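Local coordinates for Rod shape-determining protein (MreC) (Helicobacter pylori, PDB 5LP5) that is a cell-shape determinant that forms a complex with penicillin-binding protein 2, and so probably supports cell wall synthesis during elongation, at residues N119-N123 with K124-L128. Sequence-based numbering, arbitrary orientation.
Sequences NLEEN and KIYGL
The Y126 hydroxyl meets the backbone N of E121 across a turn that runs from E121 to K124, the loop 119-123 leading without a break into 124-128 and strand 125-129 of a closed antiparallel barrel. E122 and N123 are the central residues of a type II beta turn, N123 with the positive phi of 71° that this turn requires, and E121 O comes to within 3.6 Å of K124 N. Beyond it, Y126 bonds through its backbone to A138 of strand 134-141.

Y126 CG lies beside its own backbone N (chi1 -63°), which carries the hydroxyl back to the incoming loop; there E121 N donates to Y126 OH at 3.0 Å, with a nearly straight N-H...O angle of 163°. E121 O sits at the ring edge, 3.8 Å from Y126 CE2. L120 CD2 is 3.7 Å from Y126 CZ, while K124 CG lies 4.1 Å above the ring plane, toward the rim.

The extended K124 chain crosses E121, whose OE1 is 4.0 Å from K124 CD. K124 NZ forms a salt bridge with D245 OD1 and a hydrogen bond with V246 O, and E121 OE2 is hydrogen-bonded to N248 ND2.

One tyrosine thus ties the loop to the strand it precedes: its hydroxyl satisfies a backbone N-H, with K124 CG over one face and L120 CD2 oblique to the ring near CZ.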
# COMPACT_ATOMS: atom_id res chain seq x y z
N ASN C 119 -12.69 -42.75 -6.14
CA ASN C 119 -11.98 -41.79 -7.02
C ASN C 119 -11.97 -40.30 -6.65
O ASN C 119 -12.69 -39.48 -7.20
CB ASN C 119 -12.27 -42.03 -8.53
CG ASN C 119 -13.71 -42.38 -8.82
OD1 ASN C 119 -14.64 -41.76 -8.28
ND2 ASN C 119 -13.92 -43.39 -9.69
N LEU C 120 -11.10 -39.99 -5.70
CA LEU C 120 -10.67 -38.64 -5.46
C LEU C 120 -9.38 -38.45 -6.23
O LEU C 120 -8.75 -39.42 -6.65
CB LEU C 120 -10.40 -38.42 -3.98
CG LEU C 120 -11.61 -38.51 -3.06
CD1 LEU C 120 -11.20 -38.41 -1.61
CD2 LEU C 120 -12.59 -37.40 -3.38
N GLU C 121 -8.98 -37.20 -6.41
CA GLU C 121 -7.69 -36.88 -6.98
C GLU C 121 -6.66 -36.73 -5.88
O GLU C 121 -6.94 -36.17 -4.79
CB GLU C 121 -7.72 -35.56 -7.74
CG GLU C 121 -8.66 -35.44 -8.90
CD GLU C 121 -8.57 -34.05 -9.50
OE1 GLU C 121 -7.57 -33.34 -9.22
OE2 GLU C 121 -9.50 -33.66 -10.23
N GLU C 122 -5.45 -37.18 -6.18
CA GLU C 122 -4.38 -37.13 -5.23
C GLU C 122 -3.83 -35.72 -5.20
O GLU C 122 -3.74 -35.05 -6.22
CB GLU C 122 -3.30 -38.15 -5.60
CG GLU C 122 -2.36 -38.48 -4.43
CD GLU C 122 -1.54 -39.71 -4.63
OE1 GLU C 122 -2.09 -40.71 -5.15
OE2 GLU C 122 -0.35 -39.66 -4.25
N ASN C 123 -3.52 -35.26 -3.99
CA ASN C 123 -2.95 -33.94 -3.76
C ASN C 123 -3.91 -32.77 -3.99
O ASN C 123 -3.55 -31.63 -3.73
CB ASN C 123 -1.68 -33.73 -4.58
CG ASN C 123 -0.66 -34.81 -4.33
OD1 ASN C 123 -0.36 -35.59 -5.24
ND2 ASN C 123 -0.15 -34.88 -3.09
N LYS C 124 -5.13 -33.04 -4.45
CA LYS C 124 -6.12 -31.99 -4.49
C LYS C 124 -6.54 -31.73 -3.06
O LYS C 124 -6.71 -32.68 -2.28
CB LYS C 124 -7.34 -32.41 -5.30
CG LYS C 124 -8.32 -31.26 -5.52
CD LYS C 124 -9.58 -31.73 -6.22
CE LYS C 124 -10.60 -30.60 -6.26
NZ LYS C 124 -11.83 -30.97 -6.94
N ILE C 125 -6.68 -30.46 -2.71
CA ILE C 125 -7.07 -30.08 -1.37
C ILE C 125 -8.58 -29.92 -1.26
O ILE C 125 -9.17 -29.05 -1.90
CB ILE C 125 -6.42 -28.75 -0.96
CG1 ILE C 125 -4.91 -28.84 -1.02
CG2 ILE C 125 -6.87 -28.34 0.42
CD1 ILE C 125 -4.24 -27.49 -1.18
N TYR C 126 -9.20 -30.75 -0.43
CA TYR C 126 -10.64 -30.75 -0.20
C TYR C 126 -10.97 -30.06 1.10
O TYR C 126 -10.13 -29.97 1.98
CB TYR C 126 -11.17 -32.19 -0.17
CG TYR C 126 -10.99 -32.94 -1.47
CD1 TYR C 126 -11.86 -32.74 -2.54
CD2 TYR C 126 -9.93 -33.82 -1.65
CE1 TYR C 126 -11.68 -33.41 -3.74
CE2 TYR C 126 -9.76 -34.50 -2.85
CZ TYR C 126 -10.64 -34.29 -3.90
OH TYR C 126 -10.49 -34.94 -5.10
N GLY C 127 -12.19 -29.56 1.22
CA GLY C 127 -12.66 -28.92 2.45
C GLY C 127 -13.41 -29.93 3.30
O GLY C 127 -14.02 -30.85 2.77
N LEU C 128 -13.34 -29.75 4.61
CA LEU C 128 -14.11 -30.55 5.57
C LEU C 128 -15.14 -29.69 6.31
O LEU C 128 -14.83 -28.62 6.82
CB LEU C 128 -13.19 -31.23 6.58
CG LEU C 128 -12.27 -32.35 6.05
CD1 LEU C 128 -11.37 -32.89 7.15
CD2 LEU C 128 -13.13 -33.46 5.46